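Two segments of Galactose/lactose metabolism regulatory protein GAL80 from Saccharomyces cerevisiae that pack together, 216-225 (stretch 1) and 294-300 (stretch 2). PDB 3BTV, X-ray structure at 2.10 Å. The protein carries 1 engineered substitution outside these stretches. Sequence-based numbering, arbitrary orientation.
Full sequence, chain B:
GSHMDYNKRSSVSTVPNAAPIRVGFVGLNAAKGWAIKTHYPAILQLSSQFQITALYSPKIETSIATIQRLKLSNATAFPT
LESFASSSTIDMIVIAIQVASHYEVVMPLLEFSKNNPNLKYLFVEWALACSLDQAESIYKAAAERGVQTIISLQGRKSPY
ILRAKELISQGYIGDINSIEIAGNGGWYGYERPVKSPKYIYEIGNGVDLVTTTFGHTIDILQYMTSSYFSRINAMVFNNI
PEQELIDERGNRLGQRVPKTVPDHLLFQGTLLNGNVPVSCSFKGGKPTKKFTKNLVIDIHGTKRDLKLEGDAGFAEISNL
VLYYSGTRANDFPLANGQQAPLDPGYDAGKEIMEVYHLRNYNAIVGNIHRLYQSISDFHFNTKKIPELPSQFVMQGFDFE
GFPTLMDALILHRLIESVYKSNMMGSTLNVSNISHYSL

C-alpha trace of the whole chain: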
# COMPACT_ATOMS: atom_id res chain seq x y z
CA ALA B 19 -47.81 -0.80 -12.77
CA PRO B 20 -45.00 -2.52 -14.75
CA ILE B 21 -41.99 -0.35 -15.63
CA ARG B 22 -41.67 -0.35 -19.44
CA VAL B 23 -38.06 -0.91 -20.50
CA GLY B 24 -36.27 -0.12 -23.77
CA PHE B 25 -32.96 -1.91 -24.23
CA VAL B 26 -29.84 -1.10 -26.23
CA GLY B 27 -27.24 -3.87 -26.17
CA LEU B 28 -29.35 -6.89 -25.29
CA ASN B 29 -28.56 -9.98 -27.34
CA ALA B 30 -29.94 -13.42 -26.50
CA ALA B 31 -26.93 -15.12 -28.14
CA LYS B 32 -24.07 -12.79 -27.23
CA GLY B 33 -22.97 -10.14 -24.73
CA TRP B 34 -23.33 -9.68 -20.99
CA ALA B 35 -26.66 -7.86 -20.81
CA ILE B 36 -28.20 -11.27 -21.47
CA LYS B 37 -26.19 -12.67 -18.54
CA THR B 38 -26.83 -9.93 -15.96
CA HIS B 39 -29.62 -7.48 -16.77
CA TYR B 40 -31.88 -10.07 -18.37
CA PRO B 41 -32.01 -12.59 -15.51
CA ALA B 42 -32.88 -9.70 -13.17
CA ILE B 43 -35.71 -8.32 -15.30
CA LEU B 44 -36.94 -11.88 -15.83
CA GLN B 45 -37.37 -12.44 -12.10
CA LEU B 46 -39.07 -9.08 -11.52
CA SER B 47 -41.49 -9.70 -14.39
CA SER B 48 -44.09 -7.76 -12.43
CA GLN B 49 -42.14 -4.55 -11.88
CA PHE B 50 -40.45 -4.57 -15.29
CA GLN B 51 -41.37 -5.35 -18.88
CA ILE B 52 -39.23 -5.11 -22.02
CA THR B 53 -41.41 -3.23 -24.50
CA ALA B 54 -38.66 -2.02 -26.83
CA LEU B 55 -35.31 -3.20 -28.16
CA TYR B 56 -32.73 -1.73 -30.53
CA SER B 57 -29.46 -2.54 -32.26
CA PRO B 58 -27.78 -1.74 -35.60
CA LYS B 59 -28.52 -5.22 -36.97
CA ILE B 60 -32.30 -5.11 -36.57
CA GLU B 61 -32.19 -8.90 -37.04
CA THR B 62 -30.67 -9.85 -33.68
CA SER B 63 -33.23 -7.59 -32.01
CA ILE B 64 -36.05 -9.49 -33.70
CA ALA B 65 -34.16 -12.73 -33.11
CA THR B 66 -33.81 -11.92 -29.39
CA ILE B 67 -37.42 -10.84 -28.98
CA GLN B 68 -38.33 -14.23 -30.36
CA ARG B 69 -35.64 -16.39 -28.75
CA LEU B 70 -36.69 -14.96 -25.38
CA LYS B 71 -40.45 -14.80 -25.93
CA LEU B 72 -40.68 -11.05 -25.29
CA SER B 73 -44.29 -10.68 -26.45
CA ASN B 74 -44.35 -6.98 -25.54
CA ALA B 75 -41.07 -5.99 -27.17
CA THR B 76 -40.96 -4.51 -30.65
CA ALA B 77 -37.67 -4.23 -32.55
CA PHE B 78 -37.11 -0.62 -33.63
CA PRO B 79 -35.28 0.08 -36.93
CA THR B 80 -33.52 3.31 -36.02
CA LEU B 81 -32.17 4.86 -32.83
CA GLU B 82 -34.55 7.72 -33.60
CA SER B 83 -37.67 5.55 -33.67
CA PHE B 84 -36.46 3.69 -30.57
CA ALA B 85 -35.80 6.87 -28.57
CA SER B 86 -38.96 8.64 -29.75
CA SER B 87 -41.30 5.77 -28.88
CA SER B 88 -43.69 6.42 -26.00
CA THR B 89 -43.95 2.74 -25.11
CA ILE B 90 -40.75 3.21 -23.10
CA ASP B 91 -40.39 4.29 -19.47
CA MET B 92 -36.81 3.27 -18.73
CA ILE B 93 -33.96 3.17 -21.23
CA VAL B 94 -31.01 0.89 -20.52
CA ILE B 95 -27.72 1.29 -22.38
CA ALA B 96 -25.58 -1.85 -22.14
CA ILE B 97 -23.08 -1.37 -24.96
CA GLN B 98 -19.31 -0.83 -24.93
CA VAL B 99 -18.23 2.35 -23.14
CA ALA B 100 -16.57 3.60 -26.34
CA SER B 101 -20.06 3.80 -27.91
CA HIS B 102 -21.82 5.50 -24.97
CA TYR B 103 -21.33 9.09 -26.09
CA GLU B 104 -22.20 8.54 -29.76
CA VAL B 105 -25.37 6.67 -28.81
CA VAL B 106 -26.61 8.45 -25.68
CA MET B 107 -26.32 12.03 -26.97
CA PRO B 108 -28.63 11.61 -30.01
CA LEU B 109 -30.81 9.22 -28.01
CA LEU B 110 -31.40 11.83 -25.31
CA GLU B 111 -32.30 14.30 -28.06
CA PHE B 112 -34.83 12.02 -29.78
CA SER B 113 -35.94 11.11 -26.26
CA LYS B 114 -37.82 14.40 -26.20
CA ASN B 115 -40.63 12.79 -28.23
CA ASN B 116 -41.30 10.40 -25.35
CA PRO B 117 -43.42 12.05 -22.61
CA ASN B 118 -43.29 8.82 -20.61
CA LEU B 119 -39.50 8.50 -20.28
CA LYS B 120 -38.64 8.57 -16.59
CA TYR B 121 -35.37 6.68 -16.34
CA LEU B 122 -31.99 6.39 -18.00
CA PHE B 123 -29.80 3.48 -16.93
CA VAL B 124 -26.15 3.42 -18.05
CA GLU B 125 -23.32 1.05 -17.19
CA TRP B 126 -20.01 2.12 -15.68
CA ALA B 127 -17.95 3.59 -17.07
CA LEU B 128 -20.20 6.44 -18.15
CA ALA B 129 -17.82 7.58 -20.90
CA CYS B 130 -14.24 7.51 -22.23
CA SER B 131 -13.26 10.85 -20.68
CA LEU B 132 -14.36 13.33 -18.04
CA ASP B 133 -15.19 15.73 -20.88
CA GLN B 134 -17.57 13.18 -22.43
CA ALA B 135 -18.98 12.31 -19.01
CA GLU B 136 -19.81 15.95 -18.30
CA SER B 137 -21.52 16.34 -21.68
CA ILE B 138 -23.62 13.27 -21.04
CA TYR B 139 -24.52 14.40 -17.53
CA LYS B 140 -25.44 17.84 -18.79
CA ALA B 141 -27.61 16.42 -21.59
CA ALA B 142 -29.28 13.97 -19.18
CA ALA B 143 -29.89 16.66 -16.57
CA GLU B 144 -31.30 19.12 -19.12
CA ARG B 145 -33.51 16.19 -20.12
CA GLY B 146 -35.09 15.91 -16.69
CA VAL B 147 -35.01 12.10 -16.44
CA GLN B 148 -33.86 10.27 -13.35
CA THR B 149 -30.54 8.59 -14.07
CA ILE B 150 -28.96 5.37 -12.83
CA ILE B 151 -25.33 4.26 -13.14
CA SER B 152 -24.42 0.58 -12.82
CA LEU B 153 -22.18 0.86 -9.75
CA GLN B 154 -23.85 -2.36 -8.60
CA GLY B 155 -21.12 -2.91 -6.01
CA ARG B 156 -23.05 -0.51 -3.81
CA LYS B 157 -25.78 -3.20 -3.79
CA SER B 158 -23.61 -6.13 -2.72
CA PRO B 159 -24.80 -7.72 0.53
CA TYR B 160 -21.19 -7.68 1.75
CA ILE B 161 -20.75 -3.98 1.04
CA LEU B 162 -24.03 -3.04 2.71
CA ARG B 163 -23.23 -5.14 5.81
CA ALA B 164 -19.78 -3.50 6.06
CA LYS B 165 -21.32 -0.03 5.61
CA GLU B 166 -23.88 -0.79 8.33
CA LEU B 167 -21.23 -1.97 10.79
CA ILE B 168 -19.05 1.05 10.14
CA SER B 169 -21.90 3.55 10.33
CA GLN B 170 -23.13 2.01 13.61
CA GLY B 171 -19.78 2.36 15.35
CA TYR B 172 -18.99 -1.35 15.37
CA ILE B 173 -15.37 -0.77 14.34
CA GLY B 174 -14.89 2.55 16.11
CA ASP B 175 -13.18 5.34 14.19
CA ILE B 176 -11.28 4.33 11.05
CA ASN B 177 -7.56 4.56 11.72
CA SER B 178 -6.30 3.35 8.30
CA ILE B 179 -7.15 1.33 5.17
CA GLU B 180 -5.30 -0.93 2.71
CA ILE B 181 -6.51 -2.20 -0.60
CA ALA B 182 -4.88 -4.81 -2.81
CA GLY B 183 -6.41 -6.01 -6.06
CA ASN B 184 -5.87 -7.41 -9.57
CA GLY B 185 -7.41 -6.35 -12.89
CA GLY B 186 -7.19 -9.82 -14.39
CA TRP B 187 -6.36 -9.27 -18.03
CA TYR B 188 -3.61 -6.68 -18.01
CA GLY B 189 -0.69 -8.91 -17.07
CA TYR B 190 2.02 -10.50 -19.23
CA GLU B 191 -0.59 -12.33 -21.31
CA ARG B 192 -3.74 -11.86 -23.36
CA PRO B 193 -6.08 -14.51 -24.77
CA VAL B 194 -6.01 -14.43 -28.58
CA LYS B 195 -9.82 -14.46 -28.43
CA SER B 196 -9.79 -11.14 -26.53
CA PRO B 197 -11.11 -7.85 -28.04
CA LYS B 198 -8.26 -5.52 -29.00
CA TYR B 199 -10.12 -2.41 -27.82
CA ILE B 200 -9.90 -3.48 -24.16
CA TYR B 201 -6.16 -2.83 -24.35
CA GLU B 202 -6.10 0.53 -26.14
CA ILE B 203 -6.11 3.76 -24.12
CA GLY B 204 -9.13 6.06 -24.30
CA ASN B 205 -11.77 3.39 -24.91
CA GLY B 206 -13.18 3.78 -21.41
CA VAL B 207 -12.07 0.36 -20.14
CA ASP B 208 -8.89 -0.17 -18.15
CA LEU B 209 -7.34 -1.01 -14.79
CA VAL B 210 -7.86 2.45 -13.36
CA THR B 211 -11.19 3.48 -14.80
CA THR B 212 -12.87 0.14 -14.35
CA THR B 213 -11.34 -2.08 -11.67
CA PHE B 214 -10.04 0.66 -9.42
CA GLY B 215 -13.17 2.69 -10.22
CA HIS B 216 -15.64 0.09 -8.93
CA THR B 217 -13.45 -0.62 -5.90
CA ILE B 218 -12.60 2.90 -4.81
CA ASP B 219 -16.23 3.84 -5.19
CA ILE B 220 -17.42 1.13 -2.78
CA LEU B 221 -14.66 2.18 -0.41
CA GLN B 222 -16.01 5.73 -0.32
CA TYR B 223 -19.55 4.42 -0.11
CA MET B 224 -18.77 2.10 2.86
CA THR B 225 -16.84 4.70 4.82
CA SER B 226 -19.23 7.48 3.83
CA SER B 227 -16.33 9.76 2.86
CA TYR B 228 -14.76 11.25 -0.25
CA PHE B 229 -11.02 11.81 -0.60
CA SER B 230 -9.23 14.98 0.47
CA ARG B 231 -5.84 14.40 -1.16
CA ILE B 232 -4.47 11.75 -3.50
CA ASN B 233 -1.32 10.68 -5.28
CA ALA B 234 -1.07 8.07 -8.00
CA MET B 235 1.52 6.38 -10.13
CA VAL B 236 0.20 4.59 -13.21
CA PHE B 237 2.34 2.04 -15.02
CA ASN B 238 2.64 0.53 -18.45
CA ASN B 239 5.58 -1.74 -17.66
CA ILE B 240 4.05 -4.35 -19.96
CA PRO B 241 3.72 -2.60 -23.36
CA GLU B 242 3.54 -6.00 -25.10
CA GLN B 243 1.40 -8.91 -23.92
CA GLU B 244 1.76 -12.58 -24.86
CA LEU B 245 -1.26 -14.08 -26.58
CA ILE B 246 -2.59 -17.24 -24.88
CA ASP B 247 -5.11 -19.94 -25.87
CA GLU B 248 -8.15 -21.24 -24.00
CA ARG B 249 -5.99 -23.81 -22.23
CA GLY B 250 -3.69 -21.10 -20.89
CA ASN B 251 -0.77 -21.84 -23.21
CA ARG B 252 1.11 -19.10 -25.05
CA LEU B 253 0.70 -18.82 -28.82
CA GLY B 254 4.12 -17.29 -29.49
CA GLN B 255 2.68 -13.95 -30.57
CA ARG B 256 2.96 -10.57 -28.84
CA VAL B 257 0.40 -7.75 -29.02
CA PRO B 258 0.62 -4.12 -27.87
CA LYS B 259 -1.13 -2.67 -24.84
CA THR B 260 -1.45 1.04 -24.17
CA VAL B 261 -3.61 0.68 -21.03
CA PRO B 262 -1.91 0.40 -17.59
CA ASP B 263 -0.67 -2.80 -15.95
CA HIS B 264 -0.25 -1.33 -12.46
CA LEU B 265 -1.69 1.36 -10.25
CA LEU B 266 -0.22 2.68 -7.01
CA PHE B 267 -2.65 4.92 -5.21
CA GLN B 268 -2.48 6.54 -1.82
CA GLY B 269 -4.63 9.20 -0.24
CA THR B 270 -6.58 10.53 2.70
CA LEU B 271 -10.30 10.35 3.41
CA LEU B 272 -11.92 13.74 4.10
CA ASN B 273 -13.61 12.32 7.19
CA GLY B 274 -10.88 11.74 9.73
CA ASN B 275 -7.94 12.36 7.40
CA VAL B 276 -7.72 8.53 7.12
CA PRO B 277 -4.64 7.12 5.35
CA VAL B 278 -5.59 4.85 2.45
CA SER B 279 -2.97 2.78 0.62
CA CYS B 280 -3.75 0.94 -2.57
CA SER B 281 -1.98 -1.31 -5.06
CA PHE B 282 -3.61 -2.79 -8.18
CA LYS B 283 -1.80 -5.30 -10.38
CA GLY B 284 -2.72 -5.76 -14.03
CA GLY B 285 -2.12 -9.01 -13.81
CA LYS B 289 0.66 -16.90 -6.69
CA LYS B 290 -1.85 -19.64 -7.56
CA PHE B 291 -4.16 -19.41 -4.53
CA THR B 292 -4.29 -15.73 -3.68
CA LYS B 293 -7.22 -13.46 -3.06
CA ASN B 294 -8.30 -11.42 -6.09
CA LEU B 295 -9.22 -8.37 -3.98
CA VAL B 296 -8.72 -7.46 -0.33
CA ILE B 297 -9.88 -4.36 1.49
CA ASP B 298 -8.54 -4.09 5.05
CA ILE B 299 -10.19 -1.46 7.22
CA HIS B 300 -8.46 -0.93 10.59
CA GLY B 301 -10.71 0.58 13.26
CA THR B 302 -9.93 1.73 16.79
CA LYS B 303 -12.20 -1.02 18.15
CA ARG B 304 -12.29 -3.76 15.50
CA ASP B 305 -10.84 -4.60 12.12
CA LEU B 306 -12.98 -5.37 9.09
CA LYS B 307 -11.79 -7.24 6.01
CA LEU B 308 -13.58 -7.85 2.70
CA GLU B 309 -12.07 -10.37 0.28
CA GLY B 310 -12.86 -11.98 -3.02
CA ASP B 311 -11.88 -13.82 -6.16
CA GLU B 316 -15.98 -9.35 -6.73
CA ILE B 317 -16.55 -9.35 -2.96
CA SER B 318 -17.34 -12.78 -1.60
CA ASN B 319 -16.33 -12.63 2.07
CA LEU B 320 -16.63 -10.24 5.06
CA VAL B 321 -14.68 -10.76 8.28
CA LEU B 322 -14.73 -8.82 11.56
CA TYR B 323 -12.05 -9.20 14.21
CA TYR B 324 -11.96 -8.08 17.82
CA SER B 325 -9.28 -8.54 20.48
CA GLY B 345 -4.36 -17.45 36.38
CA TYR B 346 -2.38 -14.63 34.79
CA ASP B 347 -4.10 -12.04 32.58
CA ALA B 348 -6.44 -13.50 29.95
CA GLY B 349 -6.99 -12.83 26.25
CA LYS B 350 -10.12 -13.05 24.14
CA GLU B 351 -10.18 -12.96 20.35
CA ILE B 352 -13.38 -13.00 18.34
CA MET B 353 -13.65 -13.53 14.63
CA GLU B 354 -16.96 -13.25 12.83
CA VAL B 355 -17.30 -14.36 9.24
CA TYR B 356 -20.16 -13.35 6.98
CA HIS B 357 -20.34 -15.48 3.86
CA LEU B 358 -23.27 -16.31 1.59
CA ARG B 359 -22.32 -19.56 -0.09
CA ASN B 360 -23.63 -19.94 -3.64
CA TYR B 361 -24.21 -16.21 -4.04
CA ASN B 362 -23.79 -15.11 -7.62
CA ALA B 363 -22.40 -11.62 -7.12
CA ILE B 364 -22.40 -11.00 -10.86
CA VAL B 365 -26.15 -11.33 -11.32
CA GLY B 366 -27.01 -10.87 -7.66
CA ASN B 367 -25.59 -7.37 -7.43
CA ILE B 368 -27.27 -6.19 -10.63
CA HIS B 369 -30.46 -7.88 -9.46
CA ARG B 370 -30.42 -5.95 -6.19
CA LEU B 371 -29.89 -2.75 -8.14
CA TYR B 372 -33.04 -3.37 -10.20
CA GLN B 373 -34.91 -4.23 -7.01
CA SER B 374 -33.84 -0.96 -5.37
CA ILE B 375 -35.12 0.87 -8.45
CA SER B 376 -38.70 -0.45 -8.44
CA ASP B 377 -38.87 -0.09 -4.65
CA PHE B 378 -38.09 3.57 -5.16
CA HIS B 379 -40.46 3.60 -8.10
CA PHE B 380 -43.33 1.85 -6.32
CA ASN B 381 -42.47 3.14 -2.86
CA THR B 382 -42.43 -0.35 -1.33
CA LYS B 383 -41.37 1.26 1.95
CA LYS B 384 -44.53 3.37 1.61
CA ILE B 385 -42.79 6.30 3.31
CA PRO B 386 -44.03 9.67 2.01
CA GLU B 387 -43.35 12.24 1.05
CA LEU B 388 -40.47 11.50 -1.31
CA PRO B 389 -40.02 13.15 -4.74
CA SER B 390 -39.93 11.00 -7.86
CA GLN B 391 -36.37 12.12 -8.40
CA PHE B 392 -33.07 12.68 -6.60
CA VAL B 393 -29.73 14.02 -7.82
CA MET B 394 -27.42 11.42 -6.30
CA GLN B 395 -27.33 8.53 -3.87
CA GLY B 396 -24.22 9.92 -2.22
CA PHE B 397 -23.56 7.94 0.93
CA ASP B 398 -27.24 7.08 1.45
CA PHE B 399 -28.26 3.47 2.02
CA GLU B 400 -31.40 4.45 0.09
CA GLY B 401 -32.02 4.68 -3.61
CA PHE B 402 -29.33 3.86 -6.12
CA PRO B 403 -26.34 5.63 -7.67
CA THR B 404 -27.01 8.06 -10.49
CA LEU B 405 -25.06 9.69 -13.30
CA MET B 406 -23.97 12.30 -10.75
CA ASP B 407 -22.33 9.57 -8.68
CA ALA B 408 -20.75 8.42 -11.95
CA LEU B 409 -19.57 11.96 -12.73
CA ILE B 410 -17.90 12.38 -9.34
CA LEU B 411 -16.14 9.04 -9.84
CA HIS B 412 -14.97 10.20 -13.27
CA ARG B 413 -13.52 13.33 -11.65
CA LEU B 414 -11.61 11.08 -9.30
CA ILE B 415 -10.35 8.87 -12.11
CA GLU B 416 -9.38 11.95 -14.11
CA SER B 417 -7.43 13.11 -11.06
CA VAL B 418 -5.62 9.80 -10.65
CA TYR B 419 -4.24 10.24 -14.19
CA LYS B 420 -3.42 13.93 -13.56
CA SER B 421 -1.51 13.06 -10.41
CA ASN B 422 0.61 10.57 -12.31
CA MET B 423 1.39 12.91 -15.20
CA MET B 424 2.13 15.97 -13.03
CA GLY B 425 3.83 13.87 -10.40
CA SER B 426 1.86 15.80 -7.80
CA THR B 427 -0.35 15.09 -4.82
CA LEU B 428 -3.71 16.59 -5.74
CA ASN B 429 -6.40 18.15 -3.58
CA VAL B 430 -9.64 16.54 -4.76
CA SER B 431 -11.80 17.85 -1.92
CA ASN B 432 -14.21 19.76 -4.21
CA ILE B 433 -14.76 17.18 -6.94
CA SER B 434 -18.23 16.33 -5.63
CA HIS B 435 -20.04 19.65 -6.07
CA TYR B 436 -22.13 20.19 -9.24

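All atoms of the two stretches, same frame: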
# COMPACT_ATOMS: atom_id res chain seq x y z
N HIS B 216 -14.62 0.79 -9.71
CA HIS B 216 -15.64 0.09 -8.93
C HIS B 216 -15.21 -0.01 -7.46
O HIS B 216 -15.98 0.29 -6.56
CB HIS B 216 -15.90 -1.32 -9.49
CG HIS B 216 -16.82 -1.36 -10.67
ND1 HIS B 216 -18.19 -1.19 -10.55
CD2 HIS B 216 -16.59 -1.60 -11.98
CE1 HIS B 216 -18.75 -1.31 -11.74
NE2 HIS B 216 -17.80 -1.56 -12.63
N THR B 217 -13.96 -0.38 -7.25
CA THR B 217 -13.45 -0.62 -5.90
C THR B 217 -13.35 0.64 -5.04
O THR B 217 -13.76 0.65 -3.88
CB THR B 217 -12.08 -1.31 -5.94
OG1 THR B 217 -12.20 -2.52 -6.71
CG2 THR B 217 -11.63 -1.67 -4.53
N ILE B 218 -12.80 1.70 -5.59
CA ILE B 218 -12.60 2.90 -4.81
C ILE B 218 -13.95 3.54 -4.54
O ILE B 218 -14.16 4.21 -3.52
CB ILE B 218 -11.64 3.88 -5.52
CG1 ILE B 218 -10.94 4.77 -4.49
CG2 ILE B 218 -12.41 4.69 -6.56
CD1 ILE B 218 -9.90 4.06 -3.64
N ASP B 219 -14.90 3.31 -5.43
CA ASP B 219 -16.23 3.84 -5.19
C ASP B 219 -16.91 3.14 -4.03
O ASP B 219 -17.55 3.80 -3.21
CB ASP B 219 -17.14 3.74 -6.42
CG ASP B 219 -18.55 4.21 -6.10
OD1 ASP B 219 -18.74 5.42 -5.86
OD2 ASP B 219 -19.47 3.37 -6.05
N ILE B 220 -16.81 1.81 -3.94
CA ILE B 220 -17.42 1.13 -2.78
C ILE B 220 -16.69 1.52 -1.51
O ILE B 220 -17.29 1.58 -0.43
CB ILE B 220 -17.50 -0.42 -2.90
CG1 ILE B 220 -16.11 -1.04 -2.94
CG2 ILE B 220 -18.33 -0.86 -4.12
CD1 ILE B 220 -16.14 -2.56 -2.98
N LEU B 221 -15.39 1.78 -1.61
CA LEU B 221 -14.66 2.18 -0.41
C LEU B 221 -15.26 3.46 0.14
O LEU B 221 -15.54 3.57 1.34
CB LEU B 221 -13.17 2.41 -0.68
CG LEU B 221 -12.44 2.77 0.61
CD1 LEU B 221 -12.43 1.56 1.59
CD2 LEU B 221 -11.04 3.27 0.34
N GLN B 222 -15.47 4.44 -0.73
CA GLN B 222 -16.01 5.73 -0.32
C GLN B 222 -17.44 5.58 0.16
O GLN B 222 -17.86 6.23 1.11
CB GLN B 222 -15.97 6.72 -1.48
CG GLN B 222 -14.57 7.13 -1.84
CD GLN B 222 -14.53 7.89 -3.15
OE1 GLN B 222 -14.46 9.11 -3.17
NE2 GLN B 222 -14.60 7.17 -4.25
N TYR B 223 -18.17 4.69 -0.50
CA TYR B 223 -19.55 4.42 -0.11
C TYR B 223 -19.64 3.78 1.29
O TYR B 223 -20.48 4.16 2.10
CB TYR B 223 -20.23 3.55 -1.17
CG TYR B 223 -21.72 3.35 -0.92
CD1 TYR B 223 -22.61 4.42 -0.95
CD2 TYR B 223 -22.23 2.08 -0.65
CE1 TYR B 223 -23.95 4.24 -0.73
CE2 TYR B 223 -23.58 1.89 -0.44
CZ TYR B 223 -24.43 2.97 -0.46
OH TYR B 223 -25.77 2.79 -0.23
N MET B 224 -18.77 2.81 1.57
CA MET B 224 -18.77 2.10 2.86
C MET B 224 -18.32 2.97 4.02
O MET B 224 -18.80 2.82 5.14
CB MET B 224 -17.83 0.89 2.81
CG MET B 224 -18.37 -0.30 2.07
SD MET B 224 -17.23 -1.69 2.22
CE MET B 224 -15.77 -1.09 1.33
N THR B 225 -17.37 3.86 3.77
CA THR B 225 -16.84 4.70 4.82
C THR B 225 -17.60 6.01 4.88
O THR B 225 -17.37 6.84 5.75
CB THR B 225 -15.33 5.00 4.63
OG1 THR B 225 -15.14 5.75 3.42
CG2 THR B 225 -14.53 3.69 4.56
N ASN B 294 -8.23 -12.34 -4.96
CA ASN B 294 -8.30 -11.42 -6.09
C ASN B 294 -8.37 -9.94 -5.65
O ASN B 294 -7.89 -9.05 -6.34
CB ASN B 294 -9.53 -11.79 -6.92
CG ASN B 294 -9.58 -11.08 -8.24
OD1 ASN B 294 -8.70 -11.24 -9.08
ND2 ASN B 294 -10.64 -10.30 -8.45
N LEU B 295 -8.98 -9.71 -4.49
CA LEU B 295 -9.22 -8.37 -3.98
C LEU B 295 -9.26 -8.47 -2.46
O LEU B 295 -9.92 -9.37 -1.92
CB LEU B 295 -10.56 -7.85 -4.51
CG LEU B 295 -11.10 -6.50 -4.03
CD1 LEU B 295 -11.68 -6.58 -2.64
CD2 LEU B 295 -10.00 -5.44 -4.09
N VAL B 296 -8.55 -7.58 -1.78
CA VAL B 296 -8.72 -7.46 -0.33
C VAL B 296 -8.75 -6.00 0.06
O VAL B 296 -7.94 -5.21 -0.41
CB VAL B 296 -7.64 -8.19 0.50
CG1 VAL B 296 -7.14 -9.42 -0.23
CG2 VAL B 296 -6.50 -7.27 0.85
N ILE B 297 -9.73 -5.68 0.89
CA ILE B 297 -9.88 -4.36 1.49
C ILE B 297 -9.80 -4.57 3.01
O ILE B 297 -10.63 -5.28 3.60
CB ILE B 297 -11.23 -3.75 1.13
CG1 ILE B 297 -11.39 -3.70 -0.40
CG2 ILE B 297 -11.43 -2.38 1.75
CD1 ILE B 297 -12.76 -3.23 -0.85
N ASP B 298 -8.75 -4.02 3.61
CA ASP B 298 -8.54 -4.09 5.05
C ASP B 298 -8.85 -2.75 5.66
O ASP B 298 -8.20 -1.76 5.33
CB ASP B 298 -7.06 -4.41 5.33
CG ASP B 298 -6.73 -5.87 5.13
OD1 ASP B 298 -5.56 -6.17 4.82
OD2 ASP B 298 -7.64 -6.72 5.29
N ILE B 299 -9.85 -2.70 6.53
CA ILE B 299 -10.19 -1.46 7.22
C ILE B 299 -9.85 -1.60 8.70
O ILE B 299 -10.37 -2.45 9.38
CB ILE B 299 -11.66 -1.12 7.01
CG1 ILE B 299 -11.94 -1.01 5.51
CG2 ILE B 299 -12.04 0.17 7.73
CD1 ILE B 299 -13.34 -0.65 5.14
N HIS B 300 -8.90 -0.80 9.19
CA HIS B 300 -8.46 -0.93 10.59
C HIS B 300 -9.14 0.14 11.43
O HIS B 300 -8.94 1.35 11.21
CB HIS B 300 -6.94 -0.79 10.67
CG HIS B 300 -6.22 -1.66 9.69
ND1 HIS B 300 -6.07 -3.02 9.88
CD2 HIS B 300 -5.60 -1.37 8.51
CE1 HIS B 300 -5.39 -3.53 8.86
NE2 HIS B 300 -5.10 -2.55 8.02

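A helix laid against a β-strand usually needs no hydrogen bonds to stay there; complementary apolar side chains suffice, and this pair from GAL80 illustrates the principle. Helix 216-225 runs at 25° to strand 295-300, their axes approaching to 11.0 Å, a gap bridged by side chains. Every backbone amide from I220 to T225 is bonded to the carbonyl four residues earlier, so these amides are satisfied within the helix and need nothing from the strand.

The contact begins at T217, whose CB points toward the strand. Its methyl CG2 lies 4.1 Å from L295 CD2 and 4.2 Å from I297 CD1, while its OG1 is hydrogen-bonded elsewhere in the structure; a threonine can thus offer carbon to the strand without leaving its hydroxyl unsatisfied. I218 points away. One turn on from T217, I220 again faces the strand, and with chi2 in the t well (177°) it extends CD1 to 4.1 Å from I297 CD1. L221 leaves the backbone sideways, yet its branched end comes nearer: CD1 sits 4.1 Å from I297 CG2 and 4.3 Å from I299 CD1, bridging two strand residues. Q222 takes no part, and its NE2 instead donates to I218 O at 3.1 Å. M224 closes the set, its flexible chain bringing CE to 4.3 Å from I297 CD1. At T225, OG1 donates to L221 O at 3.0 Å, turning the hydroxyl back onto the helix.

The strand answers with its alternation. L295, I297 and I299 point toward the helix, whereas V296, D298 and H300 lie out of reach and are partly exposed. I297 is the hub: it touches T217, I220, L221 and M224, and has the largest area covered, 67 Å² of the 253 Å² buried in all. Its m,t rotamer, repeated at I299, extends CD1 into the helix side chains.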